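Local coordinates for macro domain-containing protein (Thermosipho africanus, PDB 7OMU) that is of unassigned function but joins a DarT-family domain to a macro domain, whose pocket holds adenosine-5-diphosphoribose in this model, at residues A[234-245]-A[347-356]; A[312-320]-A[331-339]. The protein carries 1 engineered substitution. One frame throughout, in Å; residues are numbered along the deposited sequence.

Interaction 1: residues A[234-245]-A[347-356]. With APR (adenosine-5-diphosphoribose), chain C.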
loop_
_atom_site.group_PDB
_atom_site.type_symbol
_atom_site.label_atom_id
_atom_site.label_comp_id
_atom_site.label_asym_id
_atom_site.label_seq_id
_atom_site.Cartn_x
_atom_site.Cartn_y
_atom_site.Cartn_z
ATOM N N MET A 234 -3.237 -5.828 5.028
ATOM C CA MET A 234 -4.668 -6.208 4.904
ATOM C C MET A 234 -5.441 -5.112 4.158
ATOM O O MET A 234 -6.310 -5.460 3.337
ATOM C CB MET A 234 -5.279 -6.399 6.294
ATOM C CG MET A 234 -6.707 -6.893 6.268
ATOM S SD MET A 234 -7.296 -7.328 7.913
ATOM C CE MET A 234 -7.307 -5.713 8.686
ATOM N N PHE A 235 -5.135 -3.840 4.433
ATOM C CA PHE A 235 -5.933 -2.670 3.978
ATOM C C PHE A 235 -5.683 -2.411 2.488
ATOM O O PHE A 235 -6.521 -1.744 1.845
ATOM C CB PHE A 235 -5.648 -1.464 4.872
ATOM C CG PHE A 235 -5.964 -1.716 6.323
ATOM C CD1 PHE A 235 -7.276 -1.830 6.749
ATOM C CD2 PHE A 235 -4.953 -1.885 7.254
ATOM C CE1 PHE A 235 -7.573 -2.089 8.081
ATOM C CE2 PHE A 235 -5.249 -2.132 8.586
ATOM C CZ PHE A 235 -6.558 -2.234 8.997
ATOM N N PHE A 236 -4.583 -2.945 1.950
ATOM C CA PHE A 236 -4.239 -2.896 0.503
ATOM C C PHE A 236 -4.577 -4.234 -0.165
ATOM O O PHE A 236 -4.387 -4.341 -1.389
ATOM C CB PHE A 236 -2.775 -2.495 0.302
ATOM C CG PHE A 236 -2.515 -1.028 0.530
ATOM C CD1 PHE A 236 -3.006 -0.084 -0.353
ATOM C CD2 PHE A 236 -1.798 -0.591 1.631
ATOM C CE1 PHE A 236 -2.781 1.267 -0.143
ATOM C CE2 PHE A 236 -1.573 0.759 1.842
ATOM C CZ PHE A 236 -2.068 1.685 0.956
ATOM N N SER A 237 -5.066 -5.225 0.590
ATOM C CA SER A 237 -5.826 -6.371 0.020
ATOM C C SER A 237 -7.042 -5.773 -0.678
ATOM O O SER A 237 -7.438 -4.652 -0.297
ATOM C CB SER A 237 -6.238 -7.398 1.053
ATOM O OG SER A 237 -7.553 -7.164 1.533
ATOM N N ARG A 238 -7.607 -6.472 -1.655
ATOM C CA ARG A 238 -8.827 -5.987 -2.343
ATOM C C ARG A 238 -10.003 -6.884 -1.939
ATOM O O ARG A 238 -10.983 -6.970 -2.713
ATOM C CB ARG A 238 -8.546 -5.877 -3.844
ATOM C CG ARG A 238 -7.513 -4.810 -4.177
ATOM C CD ARG A 238 -7.650 -4.271 -5.588
ATOM N NE ARG A 238 -8.927 -3.602 -5.823
ATOM C CZ ARG A 238 -9.238 -2.365 -5.436
ATOM N NH1 ARG A 238 -8.373 -1.623 -4.763
ATOM N NH2 ARG A 238 -10.432 -1.874 -5.719
ATOM N N MET A 239 -9.932 -7.483 -0.745
ATOM C CA MET A 239 -11.065 -8.232 -0.140
ATOM C C MET A 239 -12.168 -7.227 0.210
ATOM O O MET A 239 -11.845 -6.071 0.554
ATOM C CB MET A 239 -10.649 -8.998 1.121
ATOM C CG MET A 239 -9.595 -10.072 0.886
ATOM S SD MET A 239 -10.068 -11.354 -0.308
ATOM C CE MET A 239 -9.101 -10.835 -1.723
ATOM N N GLN A 240 -13.419 -7.662 0.108
ATOM C CA GLN A 240 -14.624 -6.802 0.231
ATOM C C GLN A 240 -14.884 -6.491 1.713
ATOM O O GLN A 240 -15.412 -5.406 2.001
ATOM C CB GLN A 240 -15.794 -7.499 -0.467
ATOM C CG GLN A 240 -17.117 -6.759 -0.357
ATOM C CD GLN A 240 -18.047 -7.333 0.685
ATOM O OE1 GLN A 240 -17.682 -8.186 1.496
ATOM N NE2 GLN A 240 -19.286 -6.876 0.654
ATOM N N THR A 241 -14.531 -7.403 2.617
ATOM C CA THR A 241 -14.732 -7.259 4.081
ATOM C C THR A 241 -13.379 -7.425 4.774
ATOM O O THR A 241 -12.764 -8.494 4.629
ATOM C CB THR A 241 -15.772 -8.263 4.598
ATOM O OG1 THR A 241 -17.031 -7.952 3.998
ATOM C CG2 THR A 241 -15.912 -8.251 6.105
ATOM N N LEU A 242 -12.932 -6.385 5.476
ATOM C CA LEU A 242 -11.696 -6.398 6.296
ATOM C C LEU A 242 -12.106 -6.594 7.756
ATOM O O LEU A 242 -12.924 -5.809 8.262
ATOM C CB LEU A 242 -10.929 -5.085 6.095
ATOM C CG LEU A 242 -10.769 -4.628 4.643
ATOM C CD1 LEU A 242 -9.875 -3.398 4.567
ATOM C CD2 LEU A 242 -10.215 -5.745 3.764
ATOM N N THR A 243 -11.570 -7.631 8.389
ATOM C CA THR A 243 -11.833 -7.970 9.805
ATOM C C THR A 243 -10.831 -7.207 10.671
ATOM O O THR A 243 -9.691 -7.018 10.236
ATOM C CB THR A 243 -11.789 -9.486 10.002
ATOM O OG1 THR A 243 -12.505 -10.060 8.909
ATOM C CG2 THR A 243 -12.397 -9.925 11.311
ATOM N N VAL A 244 -11.269 -6.752 11.838
ATOM C CA VAL A 244 -10.475 -5.884 12.746
ATOM C C VAL A 244 -10.643 -6.439 14.157
ATOM O O VAL A 244 -11.783 -6.431 14.658
ATOM C CB VAL A 244 -10.943 -4.421 12.645
ATOM C CG1 VAL A 244 -10.234 -3.525 13.650
ATOM C CG2 VAL A 244 -10.782 -3.880 11.234
ATOM N N SER A 245 -9.551 -6.929 14.749
ATOM C CA SER A 245 -9.519 -7.433 16.144
ATOM C C SER A 245 -9.800 -6.252 17.070
ATOM O O SER A 245 -9.105 -5.236 16.928
ATOM C CB SER A 245 -8.204 -8.092 16.466
ATOM O OG SER A 245 -7.528 -8.473 15.278
ATOM N N GLY A 347 -24.038 -11.001 2.927
ATOM C CA GLY A 347 -23.588 -10.653 1.566
ATOM C C GLY A 347 -22.106 -10.322 1.507
ATOM O O GLY A 347 -21.724 -9.502 0.647
ATOM N N ILE A 348 -21.299 -10.942 2.374
ATOM C CA ILE A 348 -19.810 -10.854 2.358
ATOM C C ILE A 348 -19.306 -11.597 1.113
ATOM O O ILE A 348 -19.442 -12.834 1.082
ATOM C CB ILE A 348 -19.218 -11.423 3.666
ATOM C CG1 ILE A 348 -19.580 -10.553 4.872
ATOM C CG2 ILE A 348 -17.713 -11.606 3.551
ATOM C CD1 ILE A 348 -19.171 -11.132 6.208
ATOM N N LYS A 349 -18.752 -10.871 0.135
ATOM C CA LYS A 349 -18.287 -11.413 -1.173
ATOM C C LYS A 349 -16.897 -12.035 -1.012
ATOM O O LYS A 349 -16.638 -13.057 -1.665
ATOM C CB LYS A 349 -18.214 -10.321 -2.247
ATOM C CG LYS A 349 -19.504 -9.551 -2.495
ATOM C CD LYS A 349 -20.637 -10.400 -2.996
ATOM C CE LYS A 349 -21.828 -9.573 -3.434
ATOM N NZ LYS A 349 -22.968 -10.430 -3.838
ATOM N N SER A 350 -16.029 -11.413 -0.213
ATOM C CA SER A 350 -14.638 -11.869 0.050
ATOM C C SER A 350 -14.159 -11.298 1.392
ATOM O O SER A 350 -14.691 -10.264 1.822
ATOM C CB SER A 350 -13.717 -11.502 -1.088
ATOM O OG SER A 350 -13.695 -10.102 -1.312
ATOM N N LEU A 351 -13.197 -11.959 2.032
ATOM C CA LEU A 351 -12.863 -11.731 3.461
ATOM C C LEU A 351 -11.340 -11.706 3.672
ATOM O O LEU A 351 -10.641 -12.613 3.179
ATOM C CB LEU A 351 -13.526 -12.847 4.273
ATOM C CG LEU A 351 -13.465 -12.690 5.788
ATOM C CD1 LEU A 351 -14.279 -11.492 6.243
ATOM C CD2 LEU A 351 -13.952 -13.952 6.471
ATOM N N ALA A 352 -10.853 -10.689 4.380
ATOM C CA ALA A 352 -9.496 -10.630 4.960
ATOM C C ALA A 352 -9.632 -10.617 6.484
ATOM O O ALA A 352 -10.214 -9.660 7.016
ATOM C CB ALA A 352 -8.759 -9.410 4.459
ATOM N N VAL A 353 -9.148 -11.661 7.155
ATOM C CA VAL A 353 -9.037 -11.708 8.641
ATOM C C VAL A 353 -7.553 -11.648 8.991
ATOM O O VAL A 353 -6.735 -12.310 8.351
ATOM C CB VAL A 353 -9.723 -12.954 9.240
ATOM C CG1 VAL A 353 -11.172 -13.084 8.794
ATOM C CG2 VAL A 353 -8.978 -14.231 8.910
ATOM N N PRO A 354 -7.152 -10.840 9.999
ATOM C CA PRO A 354 -5.795 -10.892 10.527
ATOM C C PRO A 354 -5.683 -12.079 11.483
ATOM O O PRO A 354 -6.700 -12.520 11.968
ATOM C CB PRO A 354 -5.665 -9.563 11.274
ATOM C CG PRO A 354 -7.061 -9.309 11.785
ATOM C CD PRO A 354 -7.977 -9.847 10.704
ATOM N N ALA A 355 -4.468 -12.562 11.723
ATOM C CA ALA A 355 -4.174 -13.554 12.782
ATOM C C ALA A 355 -4.769 -13.040 14.099
ATOM O O ALA A 355 -4.284 -12.018 14.603
ATOM C CB ALA A 355 -2.683 -13.774 12.870
ATOM N N LEU A 356 -5.806 -13.699 14.610
ATOM C CA LEU A 356 -6.617 -13.198 15.754
ATOM C C LEU A 356 -5.871 -13.451 17.069
ATOM O O LEU A 356 -5.401 -14.581 17.278
ATOM C CB LEU A 356 -7.984 -13.885 15.725
ATOM C CG LEU A 356 -8.806 -13.596 14.471
ATOM C CD1 LEU A 356 -9.922 -14.604 14.298
ATOM C CD2 LEU A 356 -9.358 -12.183 14.502
HETATM N N1 APR C . -1.930 -6.407 7.781
HETATM C C2 APR C . -1.895 -7.642 8.301
HETATM N N3 APR C . -1.667 -8.023 9.556
HETATM C C4 APR C . -1.453 -6.954 10.342
HETATM C C5 APR C . -1.453 -5.629 9.957
HETATM C C6 APR C . -1.707 -5.351 8.599
HETATM N N6 APR C . -1.737 -4.124 8.084
HETATM N N7 APR C . -1.192 -4.812 11.051
HETATM C C8 APR C . -1.044 -5.640 12.059
HETATM N N9 APR C . -1.188 -6.960 11.685
HETATM C "C1'" APR C . -1.090 -8.153 12.529
HETATM C "C2'" APR C . -0.131 -8.006 13.709
HETATM O "O2'" APR C . 1.162 -8.458 13.370
HETATM C "C3'" APR C . -0.781 -8.860 14.807
HETATM O "O3'" APR C . -0.042 -10.055 15.024
HETATM O "O4'" APR C . -2.360 -8.401 13.079
HETATM C "C4'" APR C . -2.204 -9.157 14.305
HETATM C "C5'" APR C . -3.331 -8.813 15.256
HETATM O "O5'" APR C . -3.332 -7.382 15.546
HETATM P PA APR C . -3.717 -6.809 17.004
HETATM O O1A APR C . -4.404 -5.491 16.850
HETATM O O2A APR C . -2.517 -6.858 17.892
HETATM O O3A APR C . -4.800 -7.880 17.524
HETATM P PB APR C . -5.043 -8.668 18.906
HETATM O O1B APR C . -3.798 -9.419 19.242
HETATM O O2B APR C . -6.315 -9.442 18.800
HETATM O O5D APR C . -5.237 -7.454 19.946
HETATM C C5D APR C . -6.545 -6.830 20.103
HETATM O O4D APR C . -5.601 -4.633 20.438
HETATM O O1D APR C . -6.293 -4.071 18.312
HETATM C C1D APR C . -6.423 -3.760 19.651
HETATM O O2D APR C . -8.608 -2.818 20.373
HETATM C C2D APR C . -7.872 -3.997 20.107
HETATM O O3D APR C . -7.624 -4.157 22.541
HETATM C C3D APR C . -7.745 -4.897 21.334
HETATM C C4D APR C . -6.440 -5.643 21.033
#

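Interaction 2: residues A[312-320]-A[331-339]. With APR (adenosine-5-diphosphoribose), chain C.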
loop_
_atom_site.group_PDB
_atom_site.type_symbol
_atom_site.label_atom_id
_atom_site.label_comp_id
_atom_site.label_asym_id
_atom_site.label_seq_id
_atom_site.Cartn_x
_atom_site.Cartn_y
_atom_site.Cartn_z
ATOM N N THR A 312 -15.969 -1.629 0.353
ATOM C CA THR A 312 -15.098 -2.162 1.432
ATOM C C THR A 312 -15.830 -2.013 2.768
ATOM O O THR A 312 -15.992 -0.869 3.238
ATOM C CB THR A 312 -13.725 -1.478 1.446
ATOM O OG1 THR A 312 -13.143 -1.605 0.149
ATOM C CG2 THR A 312 -12.790 -2.072 2.475
ATOM N N TRP A 313 -16.270 -3.141 3.326
ATOM C CA TRP A 313 -16.929 -3.262 4.653
ATOM C C TRP A 313 -15.868 -3.580 5.706
ATOM O O TRP A 313 -14.786 -4.055 5.327
ATOM C CB TRP A 313 -18.009 -4.353 4.625
ATOM C CG TRP A 313 -19.168 -4.081 3.716
ATOM C CD1 TRP A 313 -19.475 -2.913 3.078
ATOM C CD2 TRP A 313 -20.219 -5.002 3.383
ATOM N NE1 TRP A 313 -20.635 -3.048 2.361
ATOM C CE2 TRP A 313 -21.112 -4.320 2.528
ATOM C CE3 TRP A 313 -20.489 -6.331 3.721
ATOM C CZ2 TRP A 313 -22.251 -4.931 2.004
ATOM C CZ3 TRP A 313 -21.616 -6.932 3.206
ATOM C CH2 TRP A 313 -22.485 -6.239 2.362
ATOM N N PHE A 314 -16.182 -3.333 6.974
ATOM C CA PHE A 314 -15.321 -3.646 8.139
ATOM C C PHE A 314 -16.091 -4.567 9.083
ATOM O O PHE A 314 -17.197 -4.194 9.499
ATOM C CB PHE A 314 -14.891 -2.367 8.859
ATOM C CG PHE A 314 -13.831 -1.585 8.134
ATOM C CD1 PHE A 314 -14.156 -0.786 7.052
ATOM C CD2 PHE A 314 -12.506 -1.672 8.521
ATOM C CE1 PHE A 314 -13.177 -0.067 6.387
ATOM C CE2 PHE A 314 -11.527 -0.955 7.850
ATOM C CZ PHE A 314 -11.862 -0.149 6.784
ATOM N N LEU A 315 -15.521 -5.737 9.378
ATOM C CA LEU A 315 -16.053 -6.699 10.372
ATOM C C LEU A 315 -15.310 -6.465 11.685
ATOM O O LEU A 315 -14.087 -6.635 11.699
ATOM C CB LEU A 315 -15.854 -8.129 9.864
ATOM C CG LEU A 315 -16.425 -9.231 10.757
ATOM C CD1 LEU A 315 -17.939 -9.113 10.860
ATOM C CD2 LEU A 315 -16.038 -10.608 10.242
ATOM N N LEU A 316 -16.027 -6.044 12.726
ATOM C CA LEU A 316 -15.483 -5.868 14.096
ATOM C C LEU A 316 -15.586 -7.209 14.825
ATOM O O LEU A 316 -16.712 -7.665 15.082
ATOM C CB LEU A 316 -16.251 -4.748 14.801
ATOM C CG LEU A 316 -16.232 -3.409 14.064
ATOM C CD1 LEU A 316 -17.131 -2.396 14.747
ATOM C CD2 LEU A 316 -14.812 -2.874 13.945
ATOM N N PHE A 317 -14.435 -7.814 15.114
ATOM C CA PHE A 317 -14.288 -9.181 15.666
ATOM C C PHE A 317 -13.695 -9.096 17.067
ATOM O O PHE A 317 -12.488 -8.948 17.219
ATOM C CB PHE A 317 -13.392 -10.001 14.740
ATOM C CG PHE A 317 -13.401 -11.482 15.002
ATOM C CD1 PHE A 317 -12.922 -11.994 16.196
ATOM C CD2 PHE A 317 -13.879 -12.363 14.047
ATOM C CE1 PHE A 317 -12.926 -13.357 16.434
ATOM C CE2 PHE A 317 -13.878 -13.727 14.284
ATOM C CZ PHE A 317 -13.405 -14.221 15.477
ATOM N N PRO A 318 -14.510 -9.194 18.138
ATOM C CA PRO A 318 -13.982 -9.149 19.499
ATOM C C PRO A 318 -13.176 -10.411 19.846
ATOM O O PRO A 318 -13.742 -11.496 19.811
ATOM C CB PRO A 318 -15.244 -9.035 20.366
ATOM C CG PRO A 318 -16.332 -9.686 19.535
ATOM C CD PRO A 318 -15.973 -9.358 18.101
ATOM N N THR A 319 -11.888 -10.233 20.162
ATOM C CA THR A 319 -10.923 -11.310 20.520
ATOM C C THR A 319 -10.603 -11.282 22.019
ATOM O O THR A 319 -9.767 -12.104 22.435
ATOM C CB THR A 319 -9.606 -11.171 19.746
ATOM O OG1 THR A 319 -8.962 -9.974 20.187
ATOM C CG2 THR A 319 -9.789 -11.122 18.247
ATOM N N LYS A 320 -11.219 -10.376 22.791
ATOM C CA LYS A 320 -10.980 -10.218 24.253
ATOM C C LYS A 320 -12.045 -9.294 24.855
ATOM O O LYS A 320 -12.847 -8.727 24.081
ATOM C CB LYS A 320 -9.576 -9.660 24.501
ATOM C CG LYS A 320 -9.324 -8.280 23.913
ATOM C CD LYS A 320 -7.903 -8.079 23.437
ATOM C CE LYS A 320 -6.874 -8.172 24.543
ATOM N NZ LYS A 320 -5.531 -7.729 24.089
ATOM N N GLY A 331 -13.876 -17.088 22.641
ATOM C CA GLY A 331 -14.333 -15.836 22.002
ATOM C C GLY A 331 -14.031 -15.814 20.515
ATOM O O GLY A 331 -14.830 -15.229 19.749
ATOM N N ILE A 332 -12.908 -16.416 20.124
ATOM C CA ILE A 332 -12.455 -16.528 18.707
ATOM C C ILE A 332 -13.290 -17.610 18.012
ATOM O O ILE A 332 -13.901 -17.303 16.972
ATOM C CB ILE A 332 -10.944 -16.818 18.654
ATOM C CG1 ILE A 332 -10.141 -15.616 19.155
ATOM C CG2 ILE A 332 -10.520 -17.253 17.260
ATOM C CD1 ILE A 332 -8.664 -15.885 19.344
ATOM N N GLU A 333 -13.316 -18.825 18.569
ATOM C CA GLU A 333 -14.099 -19.976 18.042
ATOM C C GLU A 333 -15.525 -19.497 17.748
ATOM O O GLU A 333 -16.020 -19.756 16.636
ATOM C CB GLU A 333 -14.077 -21.141 19.033
ATOM C CG GLU A 333 -14.622 -22.443 18.460
ATOM C CD GLU A 333 -13.824 -23.687 18.814
ATOM O OE1 GLU A 333 -13.026 -23.629 19.779
ATOM O OE2 GLU A 333 -13.991 -24.709 18.114
ATOM N N SER A 334 -16.136 -18.794 18.704
ATOM C CA SER A 334 -17.484 -18.178 18.594
ATOM C C SER A 334 -17.562 -17.289 17.348
ATOM O O SER A 334 -18.432 -17.534 16.499
ATOM C CB SER A 334 -17.815 -17.393 19.831
ATOM O OG SER A 334 -19.065 -16.737 19.674
ATOM N N GLY A 335 -16.684 -16.287 17.261
ATOM C CA GLY A 335 -16.636 -15.314 16.154
ATOM C C GLY A 335 -16.464 -15.993 14.806
ATOM O O GLY A 335 -17.115 -15.556 13.840
ATOM N N LEU A 336 -15.616 -17.022 14.734
ATOM C CA LEU A 336 -15.338 -17.772 13.478
ATOM C C LEU A 336 -16.608 -18.511 13.045
ATOM O O LEU A 336 -16.946 -18.445 11.852
ATOM C CB LEU A 336 -14.166 -18.732 13.701
ATOM C CG LEU A 336 -12.802 -18.062 13.863
ATOM C CD1 LEU A 336 -11.777 -19.032 14.431
ATOM C CD2 LEU A 336 -12.322 -17.495 12.536
ATOM N N ARG A 337 -17.290 -19.170 13.986
ATOM C CA ARG A 337 -18.604 -19.828 13.754
ATOM C C ARG A 337 -19.577 -18.787 13.200
ATOM O O ARG A 337 -20.240 -19.080 12.188
ATOM C CB ARG A 337 -19.143 -20.442 15.048
ATOM C CG ARG A 337 -20.539 -21.041 14.926
ATOM C CD ARG A 337 -20.899 -21.966 16.076
ATOM N NE ARG A 337 -19.964 -23.079 16.217
ATOM C CZ ARG A 337 -19.973 -24.196 15.489
ATOM N NH1 ARG A 337 -20.868 -24.374 14.530
ATOM N NH2 ARG A 337 -19.065 -25.128 15.718
ATOM N N TRP A 338 -19.641 -17.613 13.835
ATOM C CA TRP A 338 -20.509 -16.486 13.404
ATOM C C TRP A 338 -20.274 -16.224 11.915
ATOM O O TRP A 338 -21.268 -16.183 11.165
ATOM C CB TRP A 338 -20.272 -15.222 14.239
ATOM C CG TRP A 338 -21.256 -14.135 13.926
ATOM C CD1 TRP A 338 -22.418 -13.868 14.586
ATOM C CD2 TRP A 338 -21.179 -13.181 12.849
ATOM N NE1 TRP A 338 -23.067 -12.813 14.000
ATOM C CE2 TRP A 338 -22.332 -12.371 12.935
ATOM C CE3 TRP A 338 -20.252 -12.927 11.830
ATOM C CZ2 TRP A 338 -22.581 -11.333 12.039
ATOM C CZ3 TRP A 338 -20.497 -11.901 10.944
ATOM C CH2 TRP A 338 -21.650 -11.119 11.049
ATOM N N ILE A 339 -19.008 -16.069 11.513
ATOM C CA ILE A 339 -18.604 -15.777 10.106
ATOM C C ILE A 339 -19.164 -16.879 9.199
ATOM O O ILE A 339 -19.871 -16.542 8.227
ATOM C CB ILE A 339 -17.074 -15.628 9.995
ATOM C CG1 ILE A 339 -16.601 -14.353 10.699
ATOM C CG2 ILE A 339 -16.620 -15.679 8.542
ATOM C CD1 ILE A 339 -15.100 -14.198 10.758
HETATM N N1 APR C . -1.930 -6.407 7.781
HETATM C C2 APR C . -1.895 -7.642 8.301
HETATM N N3 APR C . -1.667 -8.023 9.556
HETATM C C4 APR C . -1.453 -6.954 10.342
HETATM C C5 APR C . -1.453 -5.629 9.957
HETATM C C6 APR C . -1.707 -5.351 8.599
HETATM N N6 APR C . -1.737 -4.124 8.084
HETATM N N7 APR C . -1.192 -4.812 11.051
HETATM C C8 APR C . -1.044 -5.640 12.059
HETATM N N9 APR C . -1.188 -6.960 11.685
HETATM C "C1'" APR C . -1.090 -8.153 12.529
HETATM C "C2'" APR C . -0.131 -8.006 13.709
HETATM O "O2'" APR C . 1.162 -8.458 13.370
HETATM C "C3'" APR C . -0.781 -8.860 14.807
HETATM O "O3'" APR C . -0.042 -10.055 15.024
HETATM O "O4'" APR C . -2.360 -8.401 13.079
HETATM C "C4'" APR C . -2.204 -9.157 14.305
HETATM C "C5'" APR C . -3.331 -8.813 15.256
HETATM O "O5'" APR C . -3.332 -7.382 15.546
HETATM P PA APR C . -3.717 -6.809 17.004
HETATM O O1A APR C . -4.404 -5.491 16.850
HETATM O O2A APR C . -2.517 -6.858 17.892
HETATM O O3A APR C . -4.800 -7.880 17.524
HETATM P PB APR C . -5.043 -8.668 18.906
HETATM O O1B APR C . -3.798 -9.419 19.242
HETATM O O2B APR C . -6.315 -9.442 18.800
HETATM O O5D APR C . -5.237 -7.454 19.946
HETATM C C5D APR C . -6.545 -6.830 20.103
HETATM O O4D APR C . -5.601 -4.633 20.438
HETATM O O1D APR C . -6.293 -4.071 18.312
HETATM C C1D APR C . -6.423 -3.760 19.651
HETATM O O2D APR C . -8.608 -2.818 20.373
HETATM C C2D APR C . -7.872 -3.997 20.107
HETATM O O3D APR C . -7.624 -4.157 22.541
HETATM C C3D APR C . -7.745 -4.897 21.334
HETATM C C4D APR C . -6.440 -5.643 21.033
#

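Interaction 1: residues A[234-245]-A[347-356]
With chi1 at -44°, Thr243 keeps OG1 beside its own backbone N, and both donors are directed at the same acceptor, Ala352 O. Met234 has its CG anti to the backbone N (chi1 -176°), which carries the side chain over to Ala352, where Met234 CG packs on Ala352 CB at 3.7 Å. Both residues therefore meet on one alanine in the central sheet of the macro domain, an alpha-beta-alpha sandwich in which strands 241-246 and 351-354 run parallel as neighbours. Ala352 is held through both its backbone polar atoms: its N donates to Thr241 O at 2.9 Å, and its O accepts from Thr243 N at 2.8 Å. The second donor to that oxygen, Thr243 OG1, is 3.0 Å from Ala352 O and stands 43° above the carbonyl plane. Met239 CG and Leu242 CD2 join Met234 around the methyl of Ala352. The other face of the sheet carries Thr241 CG2 against Leu351 CD1, with helix 365-376 beyond Leu351.

At the N-terminal end of the strand pair, Ser350 grips the first residue of strand 241-246 and the residue before it. Its OG accepts from Gln240 N at 2.8 Å and its O from Thr241 N at 3.0 Å. Gln240 bends back so that OE1 takes the hydroxyl of Thr241 and, weakly, the N-H of Lys349, while NE2 is bonded to Gln311.

At the opposite end Pro354 borders adenosine-5-diphosphoribose, its CB near the ligand's O4'. Met234, from the turn ahead of strand 241-246, comes alongside with SD against Pro354 CD, and Met234 N donates to the adenine nitrogen N1 at 3.1 Å.

Interaction 2: residues A[312-320]-A[331-339]
Phe317 reaches from strand 313-318 into helix 329-346 ring first. Its CG lies anti to the backbone N (chi1 -167°), and this turns the ring toward the helix although the CB itself does not point straight at it. Phe317 CZ sits 3.5 Å from Gly335 CA, where the helix offers bare backbone and the aromatic ring can settle against the main chain. Two neighbours approach the ring edge near its plane: Ile332 O, close to Phe317 CZ, and Ile339 CD1, 3.8 Å from Phe317 CE2. That carbonyl also accepts the helical bond from Leu336 N.

The other apolar contacts lie one turn further along the helix. Leu315 divides its two methyls: Leu315 CD2 meets Ile339 CD1 at 3.7 Å, and Leu315 CD1 meets Trp338 CZ3 at 3.8 Å, the leucine and the indole running past one another head to tail. Ile339 thus packs against both Leu315 and Phe317, lying roughly perpendicular to the phenylalanine side chain.

Strand and helix belong to one beta-alpha-beta crossover of the macro domain. Residues 331-339 of the helix run at 150° to strand 313-318, nearly antiparallel to it, and the helix leads on to strand 351-354, while helix 365-376 packs beside it through Leu371 against Ile332 and Leu336.

Past the end of the strand, Thr319 and Lys320 border the ligand. Thr319 OG1 lies 3.0 Å from O2B of adenosine-5-diphosphoribose, on the phosphate next to the distal ribose. Lys320 makes a carbon contact, its CD 3.7 Å from the ligand's C4D. Away from the ligand, Lys320 O accepts from Thr248 OG1.

Following the chain from the N terminus, residues 234-245 come first and lead into strand 241-246. The chain then passes through helices 256-263 and 265-275 before reaching strand 313-318. Interaction 2 closes a short loop here, bringing helix 329-346 back against the strand that precedes it. The same helix leads into strand 351-354, and interaction 1 then closes the longer loop, with interaction 2 nested wholly inside it. Strand 241-246 lies between the other two strands; Gln240 O and Val244 N probably bond to Trp313 N and Leu315 O. Interaction 1 joins neighbouring strands, interaction 2 fastens a helix to their sheet, and both reach adenosine-5-diphosphoribose.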